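Glycosyl hydrolase, family 8 (Clostridium perfringens, PDB 3REN) acts as an alpha-amylase, probably hydrolysing the alpha-glucosidic bonds of starch-like polysaccharides, and is built on an (alpha/alpha)6-barrel. Local coordinates at residues P177-L182 against E190-K195; E257-D262 against F302-D307. All coordinates share one frame; numbering follows the deposited sequence.

Two helix pairs of one (alpha/alpha)6-barrel show how the same kind of contact changes with its partners. Contact 1 joins helices 176-185 and 188-201, close neighbours in sequence, whereas contact 2 joins helices 249-262 and 299-312, with helix 283-296 lying between them in the chain. They have no element in common, and their nearest atoms are about 17 Å apart. Both lie well out from the centre of the chain, contact 2 being the more buried. In each, an aromatic ring meets a lysine and a water bridges polar groups, but contact 1 adds selenomethionine packing, while contact 2 rests on a lysine chain laid over a phenylalanine face.

Contact 1: residues P177-L182 against E190-K195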
loop_
_atom_site.group_PDB
_atom_site.type_symbol
_atom_site.label_atom_id
_atom_site.label_comp_id
_atom_site.label_asym_id
_atom_site.label_seq_id
_atom_site.Cartn_x
_atom_site.Cartn_y
_atom_site.Cartn_z
ATOM N N PRO A 177 6.990 0.517 -10.091
ATOM C CA PRO A 177 6.029 0.833 -11.153
ATOM C C PRO A 177 5.854 2.335 -11.351
ATOM O O PRO A 177 5.773 2.781 -12.490
ATOM C CB PRO A 177 4.702 0.191 -10.667
ATOM C CG PRO A 177 5.182 -0.902 -9.772
ATOM C CD PRO A 177 6.380 -0.329 -9.059
ATOM N N THR A 178 5.797 3.096 -10.264
ATOM C CA THR A 178 5.680 4.542 -10.366
ATOM C C THR A 178 6.952 5.111 -11.030
ATOM O O THR A 178 6.868 5.976 -11.901
ATOM C CB THR A 178 5.462 5.156 -8.971
ATOM O OG1 THR A 178 4.282 4.582 -8.365
ATOM C CG2 THR A 178 5.308 6.659 -9.069
HETATM N N MSE A 179 8.128 4.624 -10.637
HETATM C CA MSE A 179 9.383 5.136 -11.212
HETATM C C MSE A 179 9.481 4.833 -12.718
HETATM O O MSE A 179 10.029 5.623 -13.484
HETATM C CB MSE A 179 10.626 4.620 -10.466
HETATM C CG MSE A 179 10.720 5.145 -9.042
HETATM SE SE MSE A 179 11.987 4.026 -8.080
HETATM C CE MSE A 179 11.837 4.725 -6.280
ATOM N N LYS A 180 8.995 3.669 -13.117
ATOM C CA LYS A 180 8.881 3.305 -14.515
ATOM C C LYS A 180 7.931 4.273 -15.228
ATOM O O LYS A 180 8.307 4.874 -16.229
ATOM C CB LYS A 180 8.323 1.900 -14.636
ATOM C CG LYS A 180 8.163 1.420 -16.091
ATOM C CD LYS A 180 8.216 -0.076 -16.142
ATOM C CE LYS A 180 8.085 -0.538 -17.579
ATOM N NZ LYS A 180 8.345 -1.981 -17.617
ATOM N N LEU A 181 6.761 4.510 -14.698
ATOM C CA LEU A 181 5.891 5.455 -15.342
ATOM C C LEU A 181 6.563 6.836 -15.448
ATOM O O LEU A 181 6.550 7.433 -16.486
ATOM C CB LEU A 181 4.634 5.601 -14.554
ATOM C CG LEU A 181 3.469 4.707 -14.851
ATOM C CD1 LEU A 181 3.591 3.814 -15.983
ATOM C CD2 LEU A 181 2.728 4.196 -13.746
ATOM N N LEU A 182 7.184 7.287 -14.371
ATOM C CA LEU A 182 7.902 8.570 -14.380
ATOM C C LEU A 182 9.023 8.677 -15.443
ATOM O O LEU A 182 9.280 9.785 -15.994
ATOM C CB LEU A 182 8.462 8.878 -12.974
ATOM C CG LEU A 182 7.424 9.407 -11.963
ATOM C CD1 LEU A 182 7.936 9.366 -10.479
ATOM C CD2 LEU A 182 6.913 10.804 -12.357
ATOM N N GLU A 190 15.110 7.260 -14.869
ATOM C CA GLU A 190 15.752 5.964 -15.202
ATOM C C GLU A 190 16.844 5.608 -14.226
ATOM O O GLU A 190 16.961 4.443 -13.796
ATOM C CB GLU A 190 16.331 5.964 -16.622
ATOM C CG GLU A 190 15.245 6.029 -17.688
ATOM C CD GLU A 190 15.787 6.010 -19.114
ATOM O OE1 GLU A 190 17.042 6.043 -19.315
ATOM O OE2 GLU A 190 14.928 5.945 -20.033
ATOM N N GLY A 191 17.655 6.610 -13.883
ATOM C CA GLY A 191 18.701 6.424 -12.899
ATOM C C GLY A 191 18.124 6.070 -11.534
ATOM O O GLY A 191 18.697 5.254 -10.804
ATOM N N ILE A 192 17.002 6.693 -11.178
ATOM C CA ILE A 192 16.360 6.411 -9.887
ATOM C C ILE A 192 15.822 4.985 -9.880
ATOM O O ILE A 192 16.041 4.258 -8.906
ATOM C CB ILE A 192 15.192 7.403 -9.553
ATOM C CG1 ILE A 192 15.688 8.860 -9.558
ATOM C CG2 ILE A 192 14.636 7.097 -8.211
ATOM C CD1 ILE A 192 16.510 9.211 -8.346
ATOM N N TYR A 193 15.106 4.606 -10.958
ATOM C CA TYR A 193 14.630 3.238 -11.150
ATOM C C TYR A 193 15.757 2.212 -11.041
ATOM O O TYR A 193 15.596 1.189 -10.354
ATOM C CB TYR A 193 13.904 3.049 -12.508
ATOM C CG TYR A 193 13.328 1.642 -12.694
ATOM C CD1 TYR A 193 14.137 0.569 -13.086
ATOM C CD2 TYR A 193 11.969 1.389 -12.469
ATOM C CE1 TYR A 193 13.617 -0.685 -13.251
ATOM C CE2 TYR A 193 11.440 0.131 -12.634
ATOM C CZ TYR A 193 12.262 -0.898 -13.027
ATOM O OH TYR A 193 11.726 -2.147 -13.212
ATOM N N GLU A 194 16.872 2.470 -11.728
ATOM C CA GLU A 194 18.032 1.548 -11.746
ATOM C C GLU A 194 18.662 1.384 -10.352
ATOM O O GLU A 194 18.980 0.266 -9.942
ATOM C CB GLU A 194 19.117 1.977 -12.744
ATOM C CG GLU A 194 18.693 2.008 -14.222
ATOM C CD GLU A 194 18.386 0.617 -14.825
ATOM O OE1 GLU A 194 19.209 -0.322 -14.665
ATOM O OE2 GLU A 194 17.327 0.465 -15.488
ATOM N N LYS A 195 18.834 2.492 -9.627
ATOM C CA LYS A 195 19.351 2.415 -8.260
ATOM C C LYS A 195 18.400 1.688 -7.291
ATOM O O LYS A 195 18.824 0.785 -6.554
ATOM C CB LYS A 195 19.744 3.789 -7.733
ATOM C CG LYS A 195 20.234 3.810 -6.258
ATOM C CD LYS A 195 21.562 3.038 -6.056
ATOM C CE LYS A 195 22.134 3.281 -4.660
ATOM N NZ LYS A 195 23.183 2.284 -4.272
HETATM O O HOH W 1 11.309 -2.159 -16.357
#
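Met179, present as selenomethionine, and Tyr193 stand at the middle of a helical hairpin in the (alpha/alpha)6-barrel, where 177-182 and 190-195 run nearly antiparallel (156°) with their axes 8.8 Å apart. The edge of the Tyr193 ring meets the base of Met179, CD2 lying 4.0 Å from Met179 CB. From there the selenomethionine chain, extended beyond CG, reaches across, and its SE comes 4.1 Å from CG2 of Ile192. The two side chains cross at about a right angle, and Met179 CE touches the same methyl. Further along the ring, Tyr193 CE2 packs 4.1 Å from Lys180 CB, at the root of a charged chain.

Tyr193 CG lies opposite its own backbone N (chi1 -177°), which sends the ring along 177-182, with CD2 3.8 Å from the backbone N of Lys180. Outside this shell, Leu156, Leu174 and Trp189 also touch the Met179 side chain. The polar ends of Tyr193 and Lys180 are held by residues beyond the hairpin: Glu246 takes a hydrogen bond from Tyr193 OH, and the carbonyl of Ala244 binds Lys180 NZ. A water joins the lysine to the tyrosine, accepting from Lys180 NZ and donating to Tyr193 OH, each at 3.2 Å.

Contact 2: residues E257-D262 against F302-D307; sequences EKFKKD and FNKAID
Lys304 lays its aliphatic chain over the ring of Phe259, a CH-pi contact joining two helices of the (alpha/alpha)6-barrel that are not consecutive in the chain. Helix 283-296, which lies between the partners in sequence, packs against 302-307 as well.

Along 302-307, Lys304 is the first residue to meet the other helix, and it does most of the work. Its CG sits 3.9 Å from the centroid of the Phe259 ring, 19° off the ring normal and displaced toward the CZ side. CD continues across the same ring toward its root, 4.1 Å from Phe259 CG. The two side chains thus pass each other in opposite directions, the lysine running toward helix 249-262 while the ring points back toward 302-307. Phe259 is placed for this by a chi1 of -160°, which swings CG away from its backbone N and sends the ring toward 302-307. At the far end of the ring, CZ also approaches the backbone, 3.6 Å from Lys304 O. Beyond the ring the lysine chain bends at chi3 and chi4, turning the ammonium toward the end of helix 249-262. There a water bridges the segments, accepting from Lys304 NZ at 2.7 Å and donating to Lys260 O at 2.8 Å.

Ala305 comes next and meets the ring at its edge, its CA lying in the ring plane. The same residue also touches Val289 and Ala290 of helix 283-296. Leu265, Leu301 and Lys308 also touch Phe259, which is buried. Of the ring atoms, CE2 is the one turned to Ala305: it lies 3.8 Å from the backbone N of Ala305, which approaches the ring obliquely, and 4.2 Å from Ala305 CB.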
loop_
_atom_site.group_PDB
_atom_site.type_symbol
_atom_site.label_atom_id
_atom_site.label_comp_id
_atom_site.label_asym_id
_atom_site.label_seq_id
_atom_site.Cartn_x
_atom_site.Cartn_y
_atom_site.Cartn_z
ATOM N N GLU A 257 4.242 -22.209 -1.799
ATOM C CA GLU A 257 4.565 -23.407 -1.007
ATOM C C GLU A 257 4.232 -23.222 0.492
ATOM O O GLU A 257 3.619 -24.111 1.150
ATOM C CB GLU A 257 6.045 -23.773 -1.198
ATOM N N LYS A 258 4.600 -22.068 1.049
ATOM C CA LYS A 258 4.321 -21.781 2.458
ATOM C C LYS A 258 2.834 -21.740 2.740
ATOM O O LYS A 258 2.380 -22.321 3.745
ATOM C CB LYS A 258 4.941 -20.445 2.884
ATOM C CG LYS A 258 4.710 -20.039 4.353
ATOM C CD LYS A 258 5.284 -21.098 5.359
ATOM C CE LYS A 258 6.831 -21.115 5.293
ATOM N NZ LYS A 258 7.464 -21.993 6.345
ATOM N N PHE A 259 2.075 -21.058 1.890
ATOM C CA PHE A 259 0.622 -20.892 2.026
ATOM C C PHE A 259 -0.017 -22.283 1.921
ATOM O O PHE A 259 -0.866 -22.633 2.627
ATOM C CB PHE A 259 0.074 -20.001 0.912
ATOM C CG PHE A 259 -1.287 -19.347 1.175
ATOM C CD1 PHE A 259 -2.084 -19.682 2.234
ATOM C CD2 PHE A 259 -1.755 -18.362 0.315
ATOM C CE1 PHE A 259 -3.269 -19.085 2.420
ATOM C CE2 PHE A 259 -2.933 -17.775 0.515
ATOM C CZ PHE A 259 -3.699 -18.128 1.558
ATOM N N LYS A 260 0.468 -23.057 0.988
ATOM C CA LYS A 260 -0.038 -24.392 0.835
ATOM C C LYS A 260 0.258 -25.281 2.040
ATOM O O LYS A 260 -0.616 -25.861 2.562
ATOM C CB LYS A 260 0.480 -24.987 -0.450
ATOM C CG LYS A 260 0.325 -26.451 -0.638
ATOM N NZ LYS A 260 4.121 -26.566 -0.504
ATOM N N LYS A 261 1.492 -25.289 2.492
ATOM C CA LYS A 261 1.872 -26.069 3.651
ATOM C C LYS A 261 1.287 -25.659 5.014
ATOM O O LYS A 261 0.722 -26.462 5.640
ATOM C CB LYS A 261 3.372 -26.175 3.742
ATOM C CG LYS A 261 3.864 -27.253 4.639
ATOM N N ASP A 262 1.354 -24.391 5.396
ATOM C CA ASP A 262 0.751 -23.927 6.658
ATOM C C ASP A 262 -0.776 -23.760 6.575
ATOM O O ASP A 262 -1.491 -23.934 7.565
ATOM C CB ASP A 262 1.413 -22.615 7.131
ATOM C CG ASP A 262 2.835 -22.821 7.670
ATOM O OD1 ASP A 262 3.297 -23.989 7.684
ATOM O OD2 ASP A 262 3.497 -21.827 8.089
ATOM N N PHE A 302 -4.806 -17.010 -5.971
ATOM C CA PHE A 302 -5.745 -15.907 -5.920
ATOM C C PHE A 302 -6.942 -16.277 -5.095
ATOM O O PHE A 302 -7.294 -15.540 -4.196
ATOM C CB PHE A 302 -6.183 -15.461 -7.339
ATOM C CG PHE A 302 -7.140 -14.280 -7.323
ATOM C CD1 PHE A 302 -8.514 -14.478 -7.528
ATOM C CD2 PHE A 302 -6.675 -12.989 -7.026
ATOM C CE1 PHE A 302 -9.419 -13.393 -7.497
ATOM C CE2 PHE A 302 -7.572 -11.875 -6.977
ATOM C CZ PHE A 302 -8.936 -12.068 -7.228
ATOM N N ASN A 303 -7.561 -17.429 -5.381
ATOM C CA ASN A 303 -8.759 -17.866 -4.644
ATOM C C ASN A 303 -8.468 -18.185 -3.185
ATOM O O ASN A 303 -9.290 -17.916 -2.308
ATOM C CB ASN A 303 -9.404 -19.069 -5.351
ATOM C CG ASN A 303 -10.140 -18.648 -6.615
ATOM O OD1 ASN A 303 -10.667 -17.531 -6.704
ATOM N ND2 ASN A 303 -10.215 -19.547 -7.574
ATOM N N LYS A 304 -7.290 -18.760 -2.940
ATOM C CA LYS A 304 -6.851 -19.086 -1.583
ATOM C C LYS A 304 -6.722 -17.818 -0.738
ATOM O O LYS A 304 -7.143 -17.794 0.419
ATOM C CB LYS A 304 -5.497 -19.781 -1.642
ATOM C CG LYS A 304 -5.232 -20.734 -0.479
ATOM C CD LYS A 304 -4.042 -21.666 -0.768
ATOM C CE LYS A 304 -4.312 -23.137 -0.296
ATOM N NZ LYS A 304 -4.407 -23.318 1.176
ATOM N N ALA A 305 -6.092 -16.784 -1.322
ATOM C CA ALA A 305 -5.945 -15.502 -0.665
ATOM C C ALA A 305 -7.317 -14.822 -0.501
ATOM O O ALA A 305 -7.612 -14.305 0.573
ATOM C CB ALA A 305 -4.962 -14.610 -1.436
ATOM N N ILE A 306 -8.159 -14.836 -1.548
ATOM C CA ILE A 306 -9.500 -14.240 -1.450
ATOM C C ILE A 306 -10.393 -14.950 -0.395
ATOM O O ILE A 306 -11.158 -14.315 0.326
ATOM C CB ILE A 306 -10.221 -14.254 -2.822
ATOM C CG1 ILE A 306 -9.488 -13.363 -3.861
ATOM C CG2 ILE A 306 -11.679 -13.827 -2.676
ATOM C CD1 ILE A 306 -9.469 -11.832 -3.565
ATOM N N ASP A 307 -10.305 -16.276 -0.325
ATOM C CA ASP A 307 -11.060 -17.023 0.656
ATOM C C ASP A 307 -10.728 -16.559 2.055
ATOM O O ASP A 307 -11.625 -16.444 2.875
ATOM C CB ASP A 307 -10.844 -18.535 0.509
ATOM C CG ASP A 307 -11.635 -19.127 -0.664
ATOM O OD1 ASP A 307 -12.482 -18.422 -1.276
ATOM O OD2 ASP A 307 -11.389 -20.301 -1.007
HETATM O O HOH W 2 -3.403 -25.451 2.469
#